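Side-chain contacts in putative lipoprotein (PDB 4EXR), which is of unknown function but carries two PepSY (peptidase propeptide and YPEB) domains and probably serves as a lipid-anchored protein of the cell envelope: residues L59-Y64 with D85-K90; T65-D70 with E74-I79; D112-Q117 with T143-R148. All blocks are in the same frame, centred on the assembly; numbering follows the deposited sequence. Where two conformers were deposited one is given.

Contact 1: L59-Y64 with D85-K90; sequences LNKFVY and DVLEDK. With PO4 (phosphate ion), chain C; PO4 (phosphate ion), chain B.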
loop_
_atom_site.group_PDB
_atom_site.type_symbol
_atom_site.label_atom_id
_atom_site.label_comp_id
_atom_site.label_asym_id
_atom_site.label_seq_id
_atom_site.Cartn_x
_atom_site.Cartn_y
_atom_site.Cartn_z
ATOM N N LEU A 59 -6.478 -15.542 6.267
ATOM C CA LEU A 59 -6.341 -16.163 7.585
ATOM C C LEU A 59 -7.707 -16.409 8.214
ATOM O O LEU A 59 -8.482 -17.238 7.731
ATOM C CB LEU A 59 -5.457 -15.320 8.513
ATOM C CG LEU A 59 -4.097 -14.913 7.938
ATOM C CD1 LEU A 59 -3.333 -14.042 8.922
ATOM C CD2 LEU A 59 -3.283 -16.140 7.550
ATOM N N ASN A 60 -8.008 -15.680 9.284
ATOM C CA ASN A 60 -9.276 -15.855 9.983
ATOM C C ASN A 60 -10.288 -14.738 9.735
ATOM O O ASN A 60 -11.206 -14.532 10.537
ATOM C CB ASN A 60 -9.039 -16.049 11.483
ATOM C CG ASN A 60 -8.494 -17.428 11.811
ATOM O OD1 ASN A 60 -8.787 -18.405 11.118
ATOM N ND2 ASN A 60 -7.696 -17.514 12.871
ATOM N N LYS A 61 -10.120 -14.031 8.616
ATOM C CA LYS A 61 -11.041 -12.979 8.208
ATOM C C LYS A 61 -11.500 -13.213 6.769
ATOM O O LYS A 61 -10.780 -13.801 5.968
ATOM C CB LYS A 61 -10.347 -11.616 8.253
ATOM C CG LYS A 61 -10.025 -11.059 9.626
ATOM C CD LYS A 61 -9.114 -9.840 9.475
ATOM C CE LYS A 61 -9.016 -9.016 10.758
ATOM N NZ LYS A 61 -10.139 -8.037 10.872
ATOM N N PHE A 62 -12.697 -12.744 6.439
ATOM C CA PHE A 62 -13.074 -12.625 5.039
ATOM C C PHE A 62 -13.011 -11.155 4.699
ATOM O O PHE A 62 -13.432 -10.294 5.484
ATOM C CB PHE A 62 -14.445 -13.232 4.767
ATOM C CG PHE A 62 -14.495 -14.710 5.026
ATOM C CD1 PHE A 62 -14.765 -15.194 6.299
ATOM C CD2 PHE A 62 -14.213 -15.614 4.013
ATOM C CE1 PHE A 62 -14.789 -16.557 6.549
ATOM C CE2 PHE A 62 -14.239 -16.990 4.263
ATOM C CZ PHE A 62 -14.520 -17.452 5.527
ATOM N N VAL A 63 -12.456 -10.868 3.532
ATOM C CA VAL A 63 -12.050 -9.514 3.214
ATOM C C VAL A 63 -12.486 -9.143 1.802
ATOM O O VAL A 63 -12.191 -9.862 0.850
ATOM C CB VAL A 63 -10.502 -9.375 3.341
ATOM C CG1 VAL A 63 -10.026 -7.988 2.924
ATOM C CG2 VAL A 63 -10.047 -9.699 4.776
ATOM N N TYR A 64 -13.205 -8.028 1.689
ATOM C CA TYR A 64 -13.479 -7.398 0.405
ATOM C C TYR A 64 -12.294 -6.546 0.026
ATOM O O TYR A 64 -11.784 -5.787 0.855
ATOM C CB TYR A 64 -14.686 -6.461 0.502
ATOM C CG TYR A 64 -16.026 -7.141 0.664
ATOM C CD1 TYR A 64 -16.613 -7.840 -0.395
ATOM C CD2 TYR A 64 -16.730 -7.041 1.862
ATOM C CE1 TYR A 64 -17.857 -8.455 -0.240
ATOM C CE2 TYR A 64 -17.967 -7.642 2.022
ATOM C CZ TYR A 64 -18.526 -8.344 0.980
ATOM O OH TYR A 64 -19.759 -8.932 1.164
ATOM N N ASP A 85 -14.556 -3.254 9.383
ATOM C CA ASP A 85 -13.280 -2.577 9.659
ATOM C C ASP A 85 -12.487 -2.370 8.369
ATOM O O ASP A 85 -12.369 -3.290 7.564
ATOM C CB ASP A 85 -12.404 -3.423 10.572
ATOM C CG ASP A 85 -12.971 -3.565 11.970
ATOM O OD1 ASP A 85 -13.558 -2.584 12.483
ATOM O OD2 ASP A 85 -12.828 -4.668 12.550
ATOM N N VAL A 86 -11.919 -1.179 8.198
ATOM C CA VAL A 86 -11.027 -0.898 7.074
ATOM C C VAL A 86 -9.641 -1.440 7.415
ATOM O O VAL A 86 -9.005 -0.973 8.343
ATOM C CB VAL A 86 -10.950 0.614 6.791
ATOM C CG1 VAL A 86 -9.947 0.919 5.645
ATOM C CG2 VAL A 86 -12.330 1.149 6.443
ATOM N N LEU A 87 -9.190 -2.452 6.685
ATOM C CA LEU A 87 -7.910 -3.097 6.973
ATOM C C LEU A 87 -6.764 -2.464 6.173
ATOM O O LEU A 87 -5.599 -2.529 6.557
ATOM C CB LEU A 87 -7.999 -4.566 6.608
ATOM C CG LEU A 87 -9.143 -5.270 7.348
ATOM C CD1 LEU A 87 -9.232 -6.718 6.919
ATOM C CD2 LEU A 87 -8.949 -5.135 8.858
ATOM N N GLU A 88 -7.107 -1.883 5.043
ATOM C CA GLU A 88 -6.124 -1.168 4.240
ATOM C C GLU A 88 -6.821 -0.063 3.468
ATOM O O GLU A 88 -7.947 -0.236 3.015
ATOM C CB GLU A 88 -5.384 -2.105 3.280
ATOM C CG GLU A 88 -4.321 -1.372 2.450
ATOM C CD GLU A 88 -3.559 -2.258 1.477
ATOM O OE1 GLU A 88 -3.928 -3.434 1.295
ATOM O OE2 GLU A 88 -2.581 -1.761 0.878
ATOM N N ASP A 89 -6.149 1.078 3.334
ATOM C CA ASP A 89 -6.642 2.169 2.504
ATOM C C ASP A 89 -5.405 2.772 1.840
ATOM O O ASP A 89 -4.604 3.438 2.499
ATOM C CB ASP A 89 -7.369 3.198 3.376
ATOM C CG ASP A 89 -7.980 4.340 2.575
ATOM O OD1 ASP A 89 -7.651 4.509 1.377
ATOM O OD2 ASP A 89 -8.781 5.096 3.162
ATOM N N LYS A 90 -5.246 2.512 0.548
ATOM C CA LYS A 90 -4.012 2.855 -0.143
ATOM C C LYS A 90 -4.298 3.700 -1.380
ATOM O O LYS A 90 -5.147 3.345 -2.198
ATOM C CB LYS A 90 -3.285 1.571 -0.540
ATOM C CG LYS A 90 -1.958 1.774 -1.245
ATOM C CD LYS A 90 -1.476 0.443 -1.776
ATOM C CE LYS A 90 -0.054 0.499 -2.267
ATOM N NZ LYS A 90 0.285 -0.750 -3.007
HETATM P P PO4 C . -0.039 -3.978 -0.708
HETATM O O1 PO4 C . -0.033 -5.454 -1.026
HETATM O O2 PO4 C . 0.349 -3.776 0.738
HETATM O O3 PO4 C . 0.929 -3.255 -1.608
HETATM O O4 PO4 C . -1.423 -3.444 -0.918
HETATM P P PO4 B . 3.772 -0.991 -1.055
HETATM O O1 PO4 B . 5.182 -1.401 -1.405
HETATM O O2 PO4 B . 3.007 -0.693 -2.323
HETATM O O3 PO4 B . 3.092 -2.097 -0.290
HETATM O O4 PO4 B . 3.823 0.248 -0.215
#
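L87 meets V63 and K61 through the two ends of its fork. On the close-packed side, V63 CG2 lies 3.8 Å from L87 CD1, the two branched side chains meeting at a slant. V63 turns CG2 beside its own backbone N, with CG1 anti to that N (chi1 176°), and this puts the former methyl against the leucine. The other methyl of L87 faces K61: L87 CD2 and K61 NZ approach tip to tip at 3.7 Å, while K61 CD runs 4.0 Å from L87 CD1. The lysine chain stays nearly straight until chi4 (-85°), where it bends, its ammonium forming a salt bridge with D80; D85 OD2 stays 4.6 Å from K61 NZ.

Strands 61-69 and 86-93 are not neighbours in the antiparallel sheet. Strand 73-80 runs between them, so the contact bridges over K78, which L87 and E88 both face in a classic beta bulge.

The looser side begins with K61, which is partly exposed; the poorly ordered L59 and N60 lead into the strand. At the far end of 85-90, where E88, D89 and K90 pair antiparallel with a strand of the second subunit, the extended K90 chain lets NZ donate to two phosphate ions, probably from the crystallisation liquor, 2.8 Å from O2 of the chain B phosphate and 2.9 Å from O3 of the chain C phosphate, beside its salt bridge to E92.

Contact 2: T65-D70 with E74-I79; sequences TVEGVD and EYKMKI. With PO4 (phosphate ion), chain C.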
loop_
_atom_site.group_PDB
_atom_site.type_symbol
_atom_site.label_atom_id
_atom_site.label_comp_id
_atom_site.label_asym_id
_atom_site.label_seq_id
_atom_site.Cartn_x
_atom_site.Cartn_y
_atom_site.Cartn_z
ATOM N N THR A 65 -11.856 -6.657 -1.225
ATOM C CA THR A 65 -10.868 -5.715 -1.746
ATOM C C THR A 65 -11.575 -4.938 -2.840
ATOM O O THR A 65 -12.139 -5.542 -3.743
ATOM C CB THR A 65 -9.627 -6.445 -2.306
ATOM O OG1 THR A 65 -9.035 -7.227 -1.262
ATOM C CG2 THR A 65 -8.575 -5.446 -2.863
ATOM N N VAL A 66 -11.586 -3.610 -2.720
ATOM C CA VAL A 66 -12.233 -2.746 -3.699
ATOM C C VAL A 66 -11.143 -1.858 -4.279
ATOM O O VAL A 66 -10.409 -1.207 -3.534
ATOM C CB VAL A 66 -13.299 -1.839 -3.058
ATOM C CG1 VAL A 66 -14.127 -1.138 -4.151
ATOM C CG2 VAL A 66 -14.209 -2.639 -2.120
ATOM N N GLU A 67 -11.027 -1.843 -5.604
ATOM C CA GLU A 67 -9.999 -1.029 -6.250
ATOM C C GLU A 67 -10.645 -0.114 -7.260
ATOM O O GLU A 67 -11.570 -0.510 -7.959
ATOM C CB GLU A 67 -8.958 -1.915 -6.923
ATOM C CG GLU A 67 -8.301 -2.889 -5.921
ATOM C CD GLU A 67 -7.407 -3.939 -6.571
ATOM O OE1 GLU A 67 -6.245 -3.621 -6.911
ATOM O OE2 GLU A 67 -7.871 -5.091 -6.722
ATOM N N GLY A 68 -10.165 1.122 -7.323
ATOM C CA GLY A 68 -10.720 2.073 -8.264
ATOM C C GLY A 68 -9.668 3.074 -8.682
ATOM O O GLY A 68 -8.551 3.062 -8.165
ATOM N N VAL A 69 -10.036 3.942 -9.610
ATOM C CA VAL A 69 -9.115 4.937 -10.136
ATOM C C VAL A 69 -9.851 6.241 -10.400
ATOM O O VAL A 69 -11.070 6.252 -10.635
ATOM C CB VAL A 69 -8.471 4.478 -11.477
ATOM C CG1 VAL A 69 -7.674 3.179 -11.295
ATOM C CG2 VAL A 69 -9.537 4.316 -12.578
ATOM N N ASP A 70 -9.106 7.341 -10.371
ATOM C CA ASP A 70 -9.599 8.582 -10.942
ATOM C C ASP A 70 -8.620 9.020 -12.033
ATOM O O ASP A 70 -7.959 8.170 -12.643
ATOM C CB ASP A 70 -9.922 9.658 -9.882
ATOM C CG ASP A 70 -8.721 10.061 -9.007
ATOM O OD1 ASP A 70 -7.550 9.861 -9.382
ATOM O OD2 ASP A 70 -8.964 10.624 -7.922
ATOM N N GLU A 74 -4.651 5.550 -8.315
ATOM C CA GLU A 74 -5.390 4.328 -8.036
ATOM C C GLU A 74 -5.597 4.220 -6.537
ATOM O O GLU A 74 -4.761 4.672 -5.745
ATOM C CB GLU A 74 -4.671 3.086 -8.561
ATOM C CG GLU A 74 -3.208 2.996 -8.211
ATOM C CD GLU A 74 -2.549 1.810 -8.887
ATOM O OE1 GLU A 74 -3.241 0.788 -9.082
ATOM O OE2 GLU A 74 -1.351 1.904 -9.236
ATOM N N TYR A 75 -6.717 3.621 -6.161
ATOM C CA TYR A 75 -7.110 3.531 -4.760
ATOM C C TYR A 75 -7.455 2.084 -4.483
ATOM O O TYR A 75 -8.068 1.415 -5.316
ATOM C CB TYR A 75 -8.354 4.369 -4.498
ATOM C CG TYR A 75 -8.200 5.822 -4.824
ATOM C CD1 TYR A 75 -7.520 6.677 -3.964
ATOM C CD2 TYR A 75 -8.738 6.355 -5.996
ATOM C CE1 TYR A 75 -7.372 8.025 -4.267
ATOM C CE2 TYR A 75 -8.605 7.693 -6.292
ATOM C CZ TYR A 75 -7.922 8.524 -5.425
ATOM O OH TYR A 75 -7.785 9.859 -5.728
ATOM N N LYS A 76 -7.054 1.594 -3.316
ATOM C CA LYS A 76 -7.371 0.228 -2.941
ATOM C C LYS A 76 -7.783 0.183 -1.487
ATOM O O LYS A 76 -7.095 0.712 -0.608
ATOM C CB LYS A 76 -6.198 -0.717 -3.190
ATOM C CG LYS A 76 -6.505 -2.155 -2.771
ATOM C CD LYS A 76 -5.419 -3.127 -3.186
ATOM C CE LYS A 76 -4.141 -2.894 -2.417
ATOM N NZ LYS A 76 -3.144 -3.964 -2.703
HETATM N N MSE A 77 -8.942 -0.414 -1.242
HETATM C CA MSE A 77 -9.407 -0.550 0.129
HETATM C C MSE A 77 -9.662 -2.011 0.428
HETATM O O MSE A 77 -10.173 -2.750 -0.415
HETATM C CB MSE A 77 -10.689 0.246 0.377
HETATM C CG MSE A 77 -10.511 1.752 0.324
HETATM SE SE MSE A 77 -12.091 2.669 0.969
HETATM C CE MSE A 77 -11.979 2.213 2.853
ATOM N N LYS A 78 -9.300 -2.417 1.630
ATOM C CA LYS A 78 -9.676 -3.741 2.130
ATOM C C LYS A 78 -10.601 -3.558 3.317
ATOM O O LYS A 78 -10.316 -2.774 4.216
ATOM C CB LYS A 78 -8.452 -4.567 2.516
ATOM C CG LYS A 78 -7.617 -5.017 1.320
ATOM C CD LYS A 78 -6.455 -5.885 1.780
ATOM C CE LYS A 78 -5.691 -6.441 0.590
ATOM N NZ LYS A 78 -4.318 -6.867 0.990
ATOM N N ILE A 79 -11.716 -4.279 3.289
ATOM C CA ILE A 79 -12.768 -4.142 4.281
ATOM C C ILE A 79 -13.143 -5.522 4.805
ATOM O O ILE A 79 -13.429 -6.431 4.019
ATOM C CB ILE A 79 -14.022 -3.487 3.643
ATOM C CG1 ILE A 79 -13.696 -2.072 3.152
ATOM C CG2 ILE A 79 -15.166 -3.441 4.643
ATOM C CD1 ILE A 79 -14.563 -1.625 1.991
HETATM P P PO4 C . -0.039 -3.978 -0.708
HETATM O O1 PO4 C . -0.033 -5.454 -1.026
HETATM O O2 PO4 C . 0.349 -3.776 0.738
HETATM O O3 PO4 C . 0.929 -3.255 -1.608
HETATM O O4 PO4 C . -1.423 -3.444 -0.918
HETATM O O HOH W 1 -4.964 -0.720 -6.642
HETATM O O HOH W 2 -6.692 0.352 -8.810
#
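Strands 65-69 and 74-79 run antiparallel at 166° with their axes 4.6 Å apart, V66 pairing with M77 and G68 with Y75 through two hydrogen bonds each, while T65-K78, E67-K76 and V69-E74 form the non-hydrogen-bonded pairs between and beyond them. Both V66-M77 bonds measure 2.8 Å between N and O and are almost straight. CA-H...O contacts from T65, K76, E67 and E74 fill in beside the carbonyls.

On the face bearing T65, E67 and K76, the aliphatic part of K76 packs on both T65 and E67. Its CG lies 3.7 Å from E67 CG, the two chains side by side and pointing the same way, and 3.9 Å from T65 CG2, which crosses it at a slant. In one of its two conformers, K76 then bends at chi3 (68°), and its NZ donates to O4 of the chain C phosphate, a site completed by lysines of both subunits. T65 OG1 turns instead to the neighbouring lysine, 3.7 Å from K78 CG.

The other face ends in a polar contact. Y75 OH donates to D70 OD2 at 2.6 Å, reaching the oxygen from above the carboxylate plane, although OD2 itself lies at the edge of the tyrosine ring; ring and carboxylate stand 87° apart. D70 OD1 accepts from the backbone N of N72 and N73, so the carboxylate ties the hairpin turn to the tyrosine.

V66, Y75 and M77 on this face pack beneath helix 34-44, each against F41, and Y75 also stacks on Y45. Strands 49-58 and 86-93 flank the hairpin, placing it inside the sheet of the first PepSY region.

Contact 3: D112-Q117 with T143-R148; sequences DIMTPQ and TFYKIR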
loop_
_atom_site.group_PDB
_atom_site.type_symbol
_atom_site.label_atom_id
_atom_site.label_comp_id
_atom_site.label_asym_id
_atom_site.label_seq_id
_atom_site.Cartn_x
_atom_site.Cartn_y
_atom_site.Cartn_z
ATOM N N ASP A 112 -27.581 -2.951 -11.741
ATOM C CA ASP A 112 -28.523 -4.035 -12.033
ATOM C C ASP A 112 -27.869 -5.402 -12.219
ATOM O O ASP A 112 -28.262 -6.174 -13.090
ATOM C CB ASP A 112 -29.389 -3.691 -13.248
ATOM C CG ASP A 112 -30.259 -2.473 -13.008
ATOM O OD1 ASP A 112 -30.703 -2.278 -11.855
ATOM O OD2 ASP A 112 -30.495 -1.707 -13.970
ATOM N N ILE A 113 -26.872 -5.717 -11.403
ATOM C CA ILE A 113 -26.233 -7.011 -11.550
ATOM C C ILE A 113 -26.819 -7.986 -10.537
ATOM O O ILE A 113 -27.448 -7.584 -9.554
ATOM C CB ILE A 113 -24.712 -6.939 -11.377
ATOM C CG1 ILE A 113 -24.345 -6.446 -9.976
ATOM C CG2 ILE A 113 -24.076 -6.053 -12.473
ATOM C CD1 ILE A 113 -22.847 -6.504 -9.710
HETATM N N MSE A 114 -26.622 -9.268 -10.785
HETATM C CA MSE A 114 -27.067 -10.276 -9.839
HETATM C C MSE A 114 -26.139 -10.282 -8.623
HETATM O O MSE A 114 -25.082 -9.652 -8.638
HETATM C CB MSE A 114 -27.074 -11.645 -10.503
HETATM C CG MSE A 114 -25.691 -12.202 -10.770
HETATM SE SE MSE A 114 -25.842 -13.968 -11.595
HETATM C CE MSE A 114 -27.066 -13.459 -13.025
ATOM N N THR A 115 -26.538 -10.991 -7.569
ATOM C CA THR A 115 -25.751 -11.050 -6.343
ATOM C C THR A 115 -24.622 -12.055 -6.494
ATOM O O THR A 115 -24.669 -12.916 -7.365
ATOM C CB THR A 115 -26.618 -11.478 -5.141
ATOM O OG1 THR A 115 -27.089 -12.807 -5.367
ATOM C CG2 THR A 115 -27.804 -10.537 -4.973
ATOM N N PRO A 116 -23.588 -11.940 -5.650
ATOM C CA PRO A 116 -22.508 -12.926 -5.682
ATOM C C PRO A 116 -23.032 -14.345 -5.415
ATOM O O PRO A 116 -22.543 -15.307 -6.011
ATOM C CB PRO A 116 -21.597 -12.472 -4.536
ATOM C CG PRO A 116 -21.823 -11.000 -4.435
ATOM C CD PRO A 116 -23.258 -10.771 -4.812
ATOM N N GLN A 117 -24.017 -14.458 -4.530
ATOM C CA GLN A 117 -24.653 -15.741 -4.233
ATOM C C GLN A 117 -25.247 -16.360 -5.500
ATOM O O GLN A 117 -24.999 -17.528 -5.818
ATOM C CB GLN A 117 -25.742 -15.528 -3.183
ATOM C CG GLN A 117 -26.655 -16.710 -2.974
ATOM C CD GLN A 117 -26.235 -17.555 -1.795
ATOM O OE1 GLN A 117 -25.044 -17.790 -1.576
ATOM N NE2 GLN A 117 -27.213 -18.010 -1.016
ATOM N N THR A 143 -18.947 -7.073 -18.006
ATOM C CA THR A 143 -18.614 -7.212 -16.587
ATOM C C THR A 143 -19.103 -8.574 -16.128
ATOM O O THR A 143 -20.282 -8.914 -16.270
ATOM C CB THR A 143 -19.235 -6.081 -15.738
ATOM O OG1 THR A 143 -18.694 -4.828 -16.171
ATOM C CG2 THR A 143 -18.937 -6.277 -14.236
ATOM N N PHE A 144 -18.187 -9.369 -15.593
ATOM C CA PHE A 144 -18.527 -10.720 -15.200
ATOM C C PHE A 144 -18.075 -11.008 -13.771
ATOM O O PHE A 144 -17.132 -10.392 -13.264
ATOM C CB PHE A 144 -17.897 -11.728 -16.172
ATOM C CG PHE A 144 -16.414 -11.542 -16.356
ATOM C CD1 PHE A 144 -15.513 -12.129 -15.481
ATOM C CD2 PHE A 144 -15.921 -10.771 -17.399
ATOM C CE1 PHE A 144 -14.150 -11.939 -15.637
ATOM C CE2 PHE A 144 -14.562 -10.585 -17.562
ATOM C CZ PHE A 144 -13.673 -11.176 -16.684
ATOM N N TYR A 145 -18.767 -11.942 -13.124
ATOM C CA TYR A 145 -18.243 -12.538 -11.908
ATOM C C TYR A 145 -17.245 -13.604 -12.332
ATOM O O TYR A 145 -17.478 -14.339 -13.289
ATOM C CB TYR A 145 -19.355 -13.203 -11.097
ATOM C CG TYR A 145 -20.186 -12.263 -10.245
ATOM C CD1 TYR A 145 -19.745 -11.861 -8.988
ATOM C CD2 TYR A 145 -21.428 -11.815 -10.683
ATOM C CE1 TYR A 145 -20.508 -11.014 -8.200
ATOM C CE2 TYR A 145 -22.209 -10.977 -9.892
ATOM C CZ TYR A 145 -21.740 -10.585 -8.657
ATOM O OH TYR A 145 -22.503 -9.743 -7.883
ATOM N N LYS A 146 -16.124 -13.680 -11.631
ATOM C CA LYS A 146 -15.171 -14.753 -11.845
ATOM C C LYS A 146 -15.158 -15.557 -10.550
ATOM O O LYS A 146 -14.729 -15.056 -9.514
ATOM C CB LYS A 146 -13.792 -14.173 -12.111
ATOM C CG LYS A 146 -12.690 -15.204 -12.338
ATOM C CD LYS A 146 -11.361 -14.475 -12.430
ATOM C CE LYS A 146 -10.236 -15.370 -12.889
ATOM N NZ LYS A 146 -8.977 -14.585 -13.062
ATOM N N ILE A 147 -15.667 -16.783 -10.607
ATOM C CA ILE A 147 -15.794 -17.621 -9.416
ATOM C C ILE A 147 -14.682 -18.662 -9.387
ATOM O O ILE A 147 -14.510 -19.426 -10.338
ATOM C CB ILE A 147 -17.171 -18.340 -9.371
ATOM C CG1 ILE A 147 -18.316 -17.344 -9.637
ATOM C CG2 ILE A 147 -17.343 -19.105 -8.052
ATOM C CD1 ILE A 147 -18.397 -16.202 -8.650
ATOM N N ARG A 148 -13.923 -18.685 -8.296
ATOM C CA ARG A 148 -12.852 -19.659 -8.140
ATOM C C ARG A 148 -13.374 -20.880 -7.367
ATOM O O ARG A 148 -13.859 -20.747 -6.246
ATOM C CB ARG A 148 -11.658 -19.033 -7.413
ATOM C CG ARG A 148 -10.662 -20.045 -6.865
ATOM C CD ARG A 148 -9.954 -20.785 -7.983
ATOM N NE ARG A 148 -9.170 -19.876 -8.815
ATOM C CZ ARG A 148 -7.842 -19.860 -8.871
ATOM N NH1 ARG A 148 -7.128 -20.719 -8.150
ATOM N NH2 ARG A 148 -7.227 -18.988 -9.663
#
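The hydroxyl of Y145 donates to the backbone O of M114 at 2.7 Å, coming in 22° off the carbonyl plane. M114 O sits at the edge of the Y145 ring, near its plane. Y145 holds CG anti to its carbonyl carbon (chi1 -81°), which sends the ring from the strand toward the segment that leads into helix 116-126. Three residues of that segment gather round it. M114, a selenomethionine, has CG tucked between backbone N and carbonyl carbon (chi1 71°), and this folds the start of the chain back against the ring, CG reaching 3.8 Å from Y145 CE2. I113 CD1 comes to 3.7 Å from Y145 OH. By CE1, across the ring from the CE2 that M114 CG meets, P116 packs closely: CD is 3.3 Å from Y145 OH, while CG lies 4.0 Å from Y145 CE1. P116 N, having no hydrogen, cannot donate to the phenol.

T115 is the N-cap of helix 116-126, and the tyrosine's bond to M114 O lies one residue before it. Y34 of helix 34-44 packs on I113, P116 and Y145, A119 of helix 116-126 touches the tyrosine, and L136 and W134 of strand 130-139 lie against Y145 and P116 respectively.

How the contacts relate
Contacts 1 and 2 share strand 61-69 and one PepSY region; contact 3 lies across the chain's centre in the second, 18 to 20 Å away between centres, though all three reach the same sheet. Contact 2 is the most buried, with seven of twelve touching residues; contact 3 has two of five and contact 1 only V63, none being fully exposed. L87 N probably bonds to K78 O and K76 N to K90 O, linking the first two. Contact 2 joins sheet neighbours by backbone bonds; contact 1 skips a strand through a few side-chain atoms, while the far end of 85-90 meets the second subunit. Contact 3 joins a helix start to the sheet. Tyrosine hydroxyls donate to a turn carboxylate in contact 2, a backbone carbonyl in contact 3.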